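Local coordinates for protein Dye type peroxidase A (Streptomyces lividans 1326, PDB 6GZW) that probably uses hydrogen peroxide to oxidise dyes and other organic substrates at its haem iron, as a dye-decolourising peroxidase, at residues R338-D341 with R342-L346; M228-D231 with D232-E235; A213-N217 with G218-V222; G89-F92 with F93-G97; A141-A144 with I145-A149. All coordinates share one frame; numbering follows the deposited sequence.

Contact 3 is the buried one; the other four combine buried with more exposed residues. Contact 1, at the end of helix 333-343 and the turn after it, lays two leucines against the haem, while its aspartate binds a histidine. Contact 2, on the short helix 230-233, follows the strand that contact 3 begins, strand 219-228, and presents acids to the second subunit. Contact 5, on helix 135-149 of the N-terminal half, supplies the arginines: those of one subunit meet the acids of contact 2 in the other. Contacts 3 and 4 come from the two halves of the chain yet touch through Trp214 and Phe93, and their chemistry is mainly aromatic, against salt bridges in contacts 2 and 5.

Contact 1. Residues R338-D341 with R342-L346; sequences RKLD and RGDAL. With HEM (protoporphyrin IX containing Fe), chain C.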
# COMPACT_ATOMS: atom_id res chain seq x y z
N ARG A 338 -14.02 12.76 23.98
CA ARG A 338 -14.33 14.01 24.70
C ARG A 338 -13.19 14.34 25.64
O ARG A 338 -12.78 15.50 25.74
CB ARG A 338 -15.62 13.90 25.49
CG ARG A 338 -16.88 14.01 24.67
CD ARG A 338 -18.07 14.15 25.61
NE ARG A 338 -19.36 14.24 24.92
CZ ARG A 338 -19.79 15.30 24.25
NH1 ARG A 338 -19.04 16.39 24.12
NH2 ARG A 338 -20.99 15.28 23.68
N LYS A 339 -12.69 13.32 26.33
CA LYS A 339 -11.56 13.47 27.23
C LYS A 339 -10.26 13.76 26.51
O LYS A 339 -9.46 14.57 26.98
CB LYS A 339 -11.34 12.21 28.03
CG LYS A 339 -10.21 12.34 29.04
CD LYS A 339 -10.37 11.33 30.14
CE LYS A 339 -11.50 11.71 31.07
NZ LYS A 339 -11.77 10.57 31.97
N LEU A 340 -10.02 13.08 25.38
CA LEU A 340 -8.75 13.32 24.66
C LEU A 340 -8.65 14.70 24.02
O LEU A 340 -7.55 15.28 23.90
CB LEU A 340 -8.53 12.27 23.57
CG LEU A 340 -8.57 10.80 23.95
CD1 LEU A 340 -8.11 9.97 22.77
CD2 LEU A 340 -7.76 10.49 25.20
N ASP A 341 -9.81 15.20 23.58
CA ASP A 341 -9.93 16.36 22.69
C ASP A 341 -8.89 17.46 22.99
O ASP A 341 -8.01 17.74 22.16
CB ASP A 341 -11.38 16.87 22.75
CG ASP A 341 -11.62 18.05 21.85
OD1 ASP A 341 -11.24 17.97 20.67
OD2 ASP A 341 -12.21 19.05 22.31
N ARG A 342 -8.98 18.01 24.20
CA ARG A 342 -7.97 18.94 24.74
C ARG A 342 -7.06 18.34 25.83
O ARG A 342 -5.94 18.84 26.06
CB ARG A 342 -8.67 20.18 25.34
CG ARG A 342 -9.43 21.03 24.32
CD ARG A 342 -9.78 22.42 24.87
NE ARG A 342 -10.91 22.43 25.81
CZ ARG A 342 -12.17 22.80 25.53
NH1 ARG A 342 -12.55 23.22 24.31
NH2 ARG A 342 -13.09 22.76 26.51
N GLY A 343 -7.55 17.31 26.54
CA GLY A 343 -6.81 16.73 27.64
C GLY A 343 -5.60 15.86 27.33
O GLY A 343 -4.73 15.69 28.18
N ASP A 344 -5.51 15.32 26.12
CA ASP A 344 -4.50 14.31 25.79
C ASP A 344 -3.21 14.99 25.33
O ASP A 344 -3.23 15.85 24.46
CB ASP A 344 -5.06 13.44 24.66
CG ASP A 344 -4.21 12.24 24.35
OD1 ASP A 344 -3.12 12.03 24.94
OD2 ASP A 344 -4.66 11.46 23.48
N ALA A 345 -2.07 14.62 25.92
CA ALA A 345 -0.77 15.08 25.42
C ALA A 345 -0.61 14.79 23.92
O ALA A 345 0.02 15.57 23.21
CB ALA A 345 0.36 14.46 26.20
N LEU A 346 -1.20 13.69 23.45
CA LEU A 346 -1.04 13.30 22.03
C LEU A 346 -1.74 14.25 21.06
O LEU A 346 -1.35 14.33 19.90
CB LEU A 346 -1.56 11.89 21.81
CG LEU A 346 -1.49 11.29 20.41
CD1 LEU A 346 -0.04 11.17 19.99
CD2 LEU A 346 -2.23 9.96 20.32
CHA HEM C . -3.78 3.00 23.58
CHB HEM C . -1.55 5.49 20.08
CHC HEM C . -5.80 7.54 18.93
CHD HEM C . -8.00 5.05 22.41
C1A HEM C . -2.81 3.49 22.74
C2A HEM C . -1.42 3.17 22.83
C3A HEM C . -0.81 3.88 21.85
C4A HEM C . -1.81 4.64 21.16
CMA HEM C . 0.65 3.87 21.48
CAA HEM C . -0.75 2.23 23.83
CBA HEM C . -0.63 0.77 23.43
CGA HEM C . -1.96 0.10 23.40
O1A HEM C . -2.52 -0.36 24.44
O2A HEM C . -2.58 -0.00 22.30
C1B HEM C . -2.53 6.26 19.44
C2B HEM C . -2.29 7.09 18.30
C3B HEM C . -3.46 7.68 17.96
C4B HEM C . -4.47 7.17 18.93
CMB HEM C . -0.96 7.30 17.65
CAB HEM C . -3.78 8.56 16.81
CBB HEM C . -3.11 8.56 15.66
C1C HEM C . -6.76 7.09 19.80
C2C HEM C . -8.12 7.49 19.77
C3C HEM C . -8.75 6.79 20.78
C4C HEM C . -7.76 5.94 21.39
CMC HEM C . -8.77 8.50 18.86
CAC HEM C . -10.16 6.85 21.26
CBC HEM C . -11.02 7.87 21.11
C1D HEM C . -6.98 4.25 22.94
C2D HEM C . -7.30 3.27 23.99
C3D HEM C . -6.13 2.69 24.33
C4D HEM C . -5.10 3.34 23.46
CMD HEM C . -8.68 2.93 24.55
CAD HEM C . -5.94 1.61 25.38
CBD HEM C . -5.82 2.18 26.79
CGD HEM C . -5.71 1.08 27.80
O1D HEM C . -4.58 0.69 28.20
O2D HEM C . -6.76 0.55 28.22
NA HEM C . -3.03 4.47 21.78
NB HEM C . -3.82 6.37 19.78
NC HEM C . -6.55 6.21 20.80
ND HEM C . -5.65 4.33 22.72
FE HEM C . -4.76 5.34 21.32
O HOH W 1 -10.76 17.36 26.26
O HOH W 2 -5.17 3.92 19.99
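Asp344 N donates to Leu340 O at 3.0 Å, a good i to i+4 bond, whereas the bond before it, Gly343 N to Lys339 O, is weak at 3.4 Å as helix 333-343 gives way to a turn. Glycine suits that place, because a CB at residue 343 would run into Lys339 O. Water 1 patches the backbone here, accepting from Arg342 N and donating to Arg338 O. Asp344 and Leu340 run side by side in the same direction, and Asp344 OD2 passes 3.7 Å from Leu340 CD2. The other methyl of Leu340, CD1, reaches the porphyrin at HEM C3C, 3.8 Å away, and Leu346 CD2 comes to 3.5 Å from HEM C3B. With chi1 at -172°, Asp344 turns its carboxylate away from its own amide and beside its carbonyl carbon, where OD1 takes the Leu346 amide in an Asx turn. That bond is nearly straight (168°), but the donor stands 75° out of the carboxylate plane. OD2 is used by His285 ND1. Replacing Asp344 with an alanine is likely to leave His285 ND1 and the Leu346 amide without their acceptor, and the imidazole freer to turn. With one oxygen held by the turn and the other given to the histidine, the arrangement is consistent with the aspartate-histidine pair found on the proximal side of the haem in this family.

Contact 2. Residues M228-D231 with D232-E235; sequences MLLD and DWEE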
# COMPACT_ATOMS: atom_id res chain seq x y z
N MET A 228 -0.92 12.09 11.30
CA MET A 228 0.12 12.29 12.28
C MET A 228 0.99 13.46 11.86
O MET A 228 1.47 13.51 10.77
CB MET A 228 0.96 11.04 12.45
CG MET A 228 0.22 9.89 13.10
SD MET A 228 1.09 8.33 12.86
CE MET A 228 0.32 7.39 14.16
N LEU A 229 1.22 14.40 12.77
CA LEU A 229 2.06 15.56 12.50
C LEU A 229 3.50 15.13 12.72
O LEU A 229 4.18 15.58 13.64
CB LEU A 229 1.67 16.76 13.41
CG LEU A 229 0.21 17.22 13.25
CD1 LEU A 229 -0.04 18.48 14.06
CD2 LEU A 229 -0.20 17.44 11.82
N LEU A 230 3.98 14.33 11.77
CA LEU A 230 5.29 13.70 11.89
C LEU A 230 6.44 14.70 11.90
O LEU A 230 7.47 14.48 12.56
CB LEU A 230 5.47 12.68 10.76
CG LEU A 230 4.54 11.47 10.77
CD1 LEU A 230 4.83 10.60 9.57
CD2 LEU A 230 4.67 10.64 12.06
N ASP A 231 6.27 15.82 11.18
CA ASP A 231 7.31 16.87 11.14
C ASP A 231 7.55 17.41 12.56
O ASP A 231 8.69 17.66 12.93
CB ASP A 231 6.95 18.02 10.18
CG ASP A 231 7.06 17.64 8.71
OD1 ASP A 231 7.68 16.60 8.40
OD2 ASP A 231 6.52 18.39 7.86
N ASP A 232 6.49 17.58 13.35
CA ASP A 232 6.67 18.04 14.73
C ASP A 232 7.03 16.89 15.65
O ASP A 232 7.87 17.02 16.53
CB ASP A 232 5.39 18.70 15.25
CG ASP A 232 4.97 19.90 14.44
OD1 ASP A 232 5.82 20.68 13.97
OD2 ASP A 232 3.76 20.04 14.23
N TRP A 233 6.36 15.75 15.47
CA TRP A 233 6.60 14.58 16.35
C TRP A 233 8.06 14.13 16.36
O TRP A 233 8.63 13.80 17.40
CB TRP A 233 5.69 13.41 15.90
CG TRP A 233 5.92 12.14 16.61
CD1 TRP A 233 6.53 11.01 16.12
CD2 TRP A 233 5.53 11.83 17.95
NE1 TRP A 233 6.53 10.02 17.07
CE2 TRP A 233 5.94 10.49 18.21
CE3 TRP A 233 4.87 12.54 18.95
CZ2 TRP A 233 5.73 9.86 19.44
CZ3 TRP A 233 4.66 11.88 20.22
CH2 TRP A 233 5.08 10.57 20.42
N GLU A 234 8.65 14.10 15.17
CA GLU A 234 10.02 13.57 15.01
C GLU A 234 11.08 14.57 15.39
O GLU A 234 12.26 14.25 15.33
CB GLU A 234 10.19 13.03 13.58
CG GLU A 234 9.26 11.84 13.38
CD GLU A 234 9.09 11.35 11.97
OE1 GLU A 234 9.69 11.92 11.04
OE2 GLU A 234 8.32 10.37 11.78
N GLU A 235 10.67 15.75 15.86
CA GLU A 235 11.63 16.68 16.47
C GLU A 235 11.66 16.56 18.00
O GLU A 235 12.37 17.30 18.65
CB GLU A 235 11.30 18.12 16.03
CG GLU A 235 11.56 18.35 14.54
CD GLU A 235 13.03 18.37 14.16
OE1 GLU A 235 13.85 19.03 14.85
OE2 GLU A 235 13.41 17.74 13.16
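Glu234 brings its carboxylate back over the hydrocarbon of Leu230, an unusual neighbour for a charge, with Glu234 OE2 3.7 Å from Leu230 CD2. The two side chains cross obliquely; the glutamate runs extended beyond CG (chi2 168°), so its methylenes lie along Leu230 O while its end passes on toward the second subunit. There Glu234 OE1 and Asp231 OD1 form salt bridges with Arg143 of that subunit, and Glu235 OE2 with its Arg147. An alanine in place of Glu234 would probably leave Arg143 of the second subunit short of one of its two carboxylates and take from Leu230 the glutamate's part of its cover. The frame is a single short helix, 230-233, entered from strand 219-228 through an inverse gamma turn centred on Leu229, the N-cap residue. Leu229 O is gripped twice: by Trp233 N at 2.9 Å, and weakly by Asp232 N at 3.1 Å. Glu234 N donates to Leu230 O at 2.9 Å. Trp233, large and mostly hydrocarbon but with one N-H to satisfy, turns its ring inward, where NE1 finds Met179 O and the side chain lies about 7 Å from the haem.

Contact 3. Residues A213-N217 with G218-V222; sequences AWMAN and GSYVV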
# COMPACT_ATOMS: atom_id res chain seq x y z
N ALA A 213 -33.78 -4.75 16.61
CA ALA A 213 -33.45 -6.17 16.51
C ALA A 213 -32.56 -6.50 15.32
O ALA A 213 -31.77 -7.42 15.40
CB ALA A 213 -34.73 -7.00 16.47
N TRP A 214 -32.65 -5.73 14.22
CA TRP A 214 -31.82 -6.01 13.05
C TRP A 214 -30.31 -5.89 13.35
O TRP A 214 -29.49 -6.42 12.60
CB TRP A 214 -32.20 -5.11 11.84
CG TRP A 214 -31.79 -3.69 11.93
CD1 TRP A 214 -32.53 -2.65 12.39
CD2 TRP A 214 -30.53 -3.14 11.51
NE1 TRP A 214 -31.82 -1.48 12.30
CE2 TRP A 214 -30.59 -1.75 11.76
CE3 TRP A 214 -29.37 -3.68 10.95
CZ2 TRP A 214 -29.52 -0.90 11.49
CZ3 TRP A 214 -28.31 -2.82 10.66
CH2 TRP A 214 -28.39 -1.46 10.93
N MET A 215 -29.95 -5.17 14.42
CA MET A 215 -28.54 -5.06 14.84
C MET A 215 -28.01 -6.16 15.78
O MET A 215 -26.86 -6.07 16.24
CB MET A 215 -28.28 -3.67 15.42
CG MET A 215 -27.88 -2.63 14.38
SD MET A 215 -26.34 -2.99 13.53
CE MET A 215 -25.17 -2.82 14.89
N ALA A 216 -28.83 -7.17 16.08
CA ALA A 216 -28.41 -8.27 16.96
C ALA A 216 -27.06 -8.91 16.58
O ALA A 216 -26.83 -9.21 15.41
CB ALA A 216 -29.50 -9.33 17.03
N ASN A 217 -26.16 -9.02 17.56
CA ASN A 217 -24.79 -9.50 17.35
C ASN A 217 -23.91 -8.58 16.47
O ASN A 217 -22.83 -8.98 16.06
CB ASN A 217 -24.80 -10.92 16.81
CG ASN A 217 -25.67 -11.84 17.65
OD1 ASN A 217 -25.55 -11.83 18.88
ND2 ASN A 217 -26.56 -12.59 17.01
N GLY A 218 -24.38 -7.38 16.20
CA GLY A 218 -23.62 -6.38 15.45
C GLY A 218 -22.73 -5.54 16.33
O GLY A 218 -22.63 -5.74 17.55
N SER A 219 -22.03 -4.59 15.72
CA SER A 219 -21.18 -3.64 16.46
C SER A 219 -21.23 -2.30 15.76
O SER A 219 -21.58 -2.24 14.58
CB SER A 219 -19.76 -4.16 16.55
OG SER A 219 -18.98 -3.37 17.43
N TYR A 220 -20.89 -1.22 16.47
CA TYR A 220 -20.81 0.12 15.90
C TYR A 220 -19.32 0.43 15.68
O TYR A 220 -18.52 0.27 16.59
CB TYR A 220 -21.48 1.18 16.79
CG TYR A 220 -22.96 0.93 16.82
CD1 TYR A 220 -23.78 1.42 15.80
CD2 TYR A 220 -23.52 0.12 17.78
CE1 TYR A 220 -25.13 1.12 15.76
CE2 TYR A 220 -24.88 -0.18 17.75
CZ TYR A 220 -25.67 0.33 16.74
OH TYR A 220 -27.00 0.06 16.66
N VAL A 221 -19.00 0.84 14.46
CA VAL A 221 -17.63 1.24 14.10
C VAL A 221 -17.55 2.77 14.01
O VAL A 221 -18.44 3.42 13.45
CB VAL A 221 -17.15 0.53 12.82
CG1 VAL A 221 -17.92 0.93 11.59
CG2 VAL A 221 -15.65 0.75 12.59
N VAL A 222 -16.49 3.33 14.59
CA VAL A 222 -16.12 4.72 14.34
C VAL A 222 -14.78 4.67 13.63
O VAL A 222 -13.83 4.07 14.15
CB VAL A 222 -16.03 5.54 15.64
CG1 VAL A 222 -15.45 6.93 15.38
CG2 VAL A 222 -17.41 5.61 16.28
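Met215 O accepts from Gly218 N at 2.8 Å, closing a type II beta turn that carries the chain from a short 3-10 segment, 213-215, into strand 219-228. Ala216 N to Ala213 O, 3.0 Å, closes the 3-10 turn just before it. Asn217 sits at the third position of the beta turn with a positive phi of 65°, a conformation that asparagine tolerates better than most residues with a side chain. Gly218 follows for a plainer reason: a CB there would collide with the methyl of Met215. That methyl is the main piece of the contact. Met215 is bent at both chi2 (-63°) and chi3 (-67°), which folds the chain round until CE lies over one face of the Tyr220 ring, 4.0 Å from its centroid, in a CH-pi contact. The sulfur is farther off and oblique, Met215 SD being 5.3 Å from the same centroid, a Met-aromatic contact. Lower on the chain, Met215 CG approaches Tyr220 OH at 3.6 Å and also covers part of a face of the Trp214 ring. An unbranched, flexible and polarisable side chain suits a place between two aromatic rings. Trp214 NE1 is satisfied by Gln101 O, and Trp214 CZ2 packs on Phe93 CZ at 3.5 Å. Strand 219-228 runs antiparallel between strands 350-360 and 316-326; Ala359 of the former, small enough to admit them, is touched by Trp214, Met215 and Tyr220 alike, while helix 372-375 packs on Trp214 through Arg373 and Leu374.

Contact 4. Residues G89-F92 with F93-G97; sequences GHSF and FGRTG
Phe92 points the edge of its ring at the face of Phe93 in a T-shaped pair, centroids 5.5 Å apart and planes at 78°, with Phe92 CD2 over the centre of the Phe93 ring. A face of Phe92 carries the methyl of Thr96, whose CG2 lies 4.1 Å from the ring centroid in a CH-pi contact. Thr96 serves both surroundings: its methyl meets the ring, while OG1 donates to Phe92 O at 2.9 Å. A chi1 of 51°, which sets OG1 between the backbone N and the carbonyl carbon, lets one side chain do both. The edge of Phe93 is met by carbonyls, Phe93 CE1 standing 3.2 Å from Gly89 O. Helix 90-95, with Thr96 just beyond it, leaves strand 83-89 in the N-terminal part of the dimeric alpha-beta barrel type of fold. Its backbone bonding is loose: Phe93 N reaches His90 O weakly at 3.5 Å, and water 3 spans the next step, donating to His90 O at 2.7 Å and accepting from Gly94 N at 2.8 Å. On the outer side Arg95 NH1 passes 3.5 Å from Ser91 CB, both residues being drawn to Asp125, which binds Arg95 NH1 in a salt bridge and Ser91 OG by a hydrogen bond. Farther in, Phe88 adds another edge-to-face neighbour for Phe92, Leu37 touches Phe92 and Thr96, and Leu374 and Leu375 of helix 372-375 pack on Phe93 and Phe92 respectively.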
# COMPACT_ATOMS: atom_id res chain seq x y z
N GLY A 89 -24.69 3.87 7.51
CA GLY A 89 -24.53 5.17 8.17
C GLY A 89 -25.91 5.73 8.52
O GLY A 89 -26.93 5.24 8.03
N HIS A 90 -25.88 6.78 9.34
CA HIS A 90 -27.08 7.53 9.73
C HIS A 90 -27.93 7.92 8.51
O HIS A 90 -29.16 7.71 8.52
CB HIS A 90 -26.67 8.75 10.54
CG HIS A 90 -27.81 9.56 11.08
ND1 HIS A 90 -28.45 10.52 10.33
CD2 HIS A 90 -28.35 9.61 12.32
CE1 HIS A 90 -29.38 11.10 11.08
NE2 HIS A 90 -29.34 10.57 12.29
N SER A 91 -27.27 8.43 7.46
CA SER A 91 -27.97 8.93 6.27
C SER A 91 -28.72 7.85 5.51
O SER A 91 -29.70 8.14 4.85
CB SER A 91 -26.98 9.65 5.35
OG SER A 91 -25.92 8.78 5.00
N PHE A 92 -28.28 6.59 5.60
CA PHE A 92 -28.92 5.50 4.86
C PHE A 92 -30.45 5.39 5.08
O PHE A 92 -31.20 5.10 4.13
CB PHE A 92 -28.27 4.19 5.28
CG PHE A 92 -28.82 2.97 4.58
CD1 PHE A 92 -28.32 2.58 3.34
CD2 PHE A 92 -29.83 2.19 5.17
CE1 PHE A 92 -28.82 1.44 2.69
CE2 PHE A 92 -30.32 1.07 4.52
CZ PHE A 92 -29.83 0.70 3.28
N PHE A 93 -30.88 5.63 6.31
CA PHE A 93 -32.23 5.26 6.77
C PHE A 93 -33.28 6.23 6.19
O PHE A 93 -34.36 5.80 5.77
CB PHE A 93 -32.23 5.13 8.32
CG PHE A 93 -31.32 4.03 8.79
CD1 PHE A 93 -29.94 4.25 8.93
CD2 PHE A 93 -31.80 2.74 8.97
CE1 PHE A 93 -29.09 3.22 9.30
CE2 PHE A 93 -30.97 1.70 9.35
CZ PHE A 93 -29.58 1.93 9.50
N GLY A 94 -32.94 7.51 6.12
CA GLY A 94 -33.79 8.52 5.45
C GLY A 94 -33.87 8.41 3.92
O GLY A 94 -34.77 9.01 3.30
N ARG A 95 -32.93 7.68 3.30
CA ARG A 95 -32.95 7.42 1.86
C ARG A 95 -33.76 6.18 1.46
O ARG A 95 -34.08 6.00 0.29
CB ARG A 95 -31.50 7.37 1.30
CG ARG A 95 -31.00 8.75 0.89
CD ARG A 95 -29.53 9.00 1.16
NE ARG A 95 -29.26 10.44 1.14
CZ ARG A 95 -28.13 11.04 1.51
NH1 ARG A 95 -27.07 10.35 1.92
NH2 ARG A 95 -28.05 12.37 1.44
N THR A 96 -34.14 5.35 2.44
CA THR A 96 -34.74 4.06 2.18
C THR A 96 -36.09 3.83 2.88
O THR A 96 -36.61 2.72 2.84
CB THR A 96 -33.77 2.93 2.59
OG1 THR A 96 -33.30 3.17 3.93
CG2 THR A 96 -32.57 2.89 1.62
N GLY A 97 -36.66 4.87 3.49
CA GLY A 97 -37.90 4.76 4.28
C GLY A 97 -37.71 3.92 5.54
O GLY A 97 -38.65 3.27 6.00
O HOH W 3 -31.45 9.00 7.97

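Contact 5. Residues A141-A144 with I145-A149; sequences ALRA and IQRDA
Arg143 NH1 donates to Gln146 OE1 at 2.9 Å, and water 4 accepts from both Arg143 NH1 and Gln146 NE2, so OE1 is bound directly and NE2 through the water. The donor lies in the carbonyl plane on a lone pair, although OE1 is 30° out of the guanidinium plane and the bond is bent. The pair sits on an alpha helix, 135-149, which packs on the sheet of the ferredoxin-like N-terminal half. Arg143 and Arg147, one turn apart, run the same way with their guanidinium planes nearly parallel at 12°; Arg147 CD lies over the centre of the Arg143 group, 3.7 Å from Arg143 CZ. Both guanidinium groups lie among the acids of residues 231-235 of the second subunit, which suits two arginines set so close. The bend of Arg143 at chi2 (55°) brings its group back across Gln146 and beside Arg147. Regular i to i+4 backbone bonds set this spacing, as from Arg147 N to Arg143 O at 2.9 Å. The inward side is apolar: Leu142 reaches Ile130 and Ile145 reaches Val128, while the small Ala144 fits against Thr56 of helix 43-61. Asp148 OD2 also takes Thr56, through its hydroxyl, and water 5 donates both to Asp148 OD1 at 2.6 Å and to Ala144 O at 2.7 Å.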
# COMPACT_ATOMS: atom_id res chain seq x y z
N ALA A 141 -10.67 -7.58 -4.41
CA ALA A 141 -11.90 -7.46 -3.63
C ALA A 141 -12.49 -6.04 -3.63
O ALA A 141 -13.69 -5.84 -3.79
CB ALA A 141 -11.66 -7.94 -2.22
N LEU A 142 -11.64 -5.03 -3.46
CA LEU A 142 -12.12 -3.63 -3.57
C LEU A 142 -12.82 -3.37 -4.89
O LEU A 142 -13.91 -2.81 -4.95
CB LEU A 142 -10.95 -2.65 -3.41
CG LEU A 142 -11.26 -1.17 -3.68
CD1 LEU A 142 -12.31 -0.59 -2.74
CD2 LEU A 142 -9.98 -0.36 -3.65
N ARG A 143 -12.17 -3.76 -5.96
CA ARG A 143 -12.70 -3.53 -7.28
C ARG A 143 -14.00 -4.30 -7.50
O ARG A 143 -14.96 -3.78 -8.10
CB ARG A 143 -11.63 -3.92 -8.31
CG ARG A 143 -12.00 -3.68 -9.78
CD ARG A 143 -12.43 -2.24 -10.08
NE ARG A 143 -12.67 -2.03 -11.51
CZ ARG A 143 -13.09 -0.90 -12.08
NH1 ARG A 143 -13.39 0.17 -11.37
NH2 ARG A 143 -13.23 -0.86 -13.40
N ALA A 144 -14.07 -5.54 -7.00
CA ALA A 144 -15.29 -6.33 -7.17
C ALA A 144 -16.46 -5.75 -6.40
O ALA A 144 -17.59 -5.65 -6.93
CB ALA A 144 -15.03 -7.77 -6.80
N ILE A 145 -16.21 -5.34 -5.16
CA ILE A 145 -17.24 -4.69 -4.35
C ILE A 145 -17.67 -3.39 -5.02
O ILE A 145 -18.86 -3.11 -5.17
CB ILE A 145 -16.72 -4.51 -2.92
CG1 ILE A 145 -16.59 -5.88 -2.22
CG2 ILE A 145 -17.52 -3.49 -2.11
CD1 ILE A 145 -17.91 -6.58 -1.93
N GLN A 146 -16.71 -2.58 -5.46
CA GLN A 146 -17.06 -1.32 -6.08
C GLN A 146 -17.86 -1.48 -7.38
O GLN A 146 -18.80 -0.72 -7.60
CB GLN A 146 -15.82 -0.45 -6.29
CG GLN A 146 -16.04 0.85 -7.07
CD GLN A 146 -15.53 0.75 -8.49
OE1 GLN A 146 -14.60 -0.01 -8.78
NE2 GLN A 146 -16.15 1.49 -9.40
N ARG A 147 -17.50 -2.46 -8.19
CA ARG A 147 -18.23 -2.78 -9.42
C ARG A 147 -19.61 -3.40 -9.18
O ARG A 147 -20.52 -3.23 -10.01
CB ARG A 147 -17.38 -3.68 -10.31
CG ARG A 147 -16.18 -2.97 -10.90
CD ARG A 147 -16.55 -2.17 -12.12
NE ARG A 147 -16.70 -3.01 -13.29
CZ ARG A 147 -17.06 -2.57 -14.49
NH1 ARG A 147 -17.32 -1.27 -14.69
NH2 ARG A 147 -17.16 -3.42 -15.52
N ASP A 148 -19.80 -4.11 -8.05
CA ASP A 148 -21.16 -4.55 -7.65
C ASP A 148 -22.11 -3.40 -7.37
O ASP A 148 -23.34 -3.56 -7.51
CB ASP A 148 -21.13 -5.38 -6.37
CG ASP A 148 -20.72 -6.80 -6.57
OD1 ASP A 148 -20.70 -7.32 -7.70
OD2 ASP A 148 -20.43 -7.44 -5.53
N ALA A 149 -21.59 -2.26 -6.93
CA ALA A 149 -22.44 -1.08 -6.67
C ALA A 149 -23.23 -0.65 -7.91
O ALA A 149 -24.38 -0.26 -7.80
CB ALA A 149 -21.62 0.07 -6.12
O HOH W 4 -15.33 2.33 -12.08
O HOH W 5 -18.45 -7.15 -9.06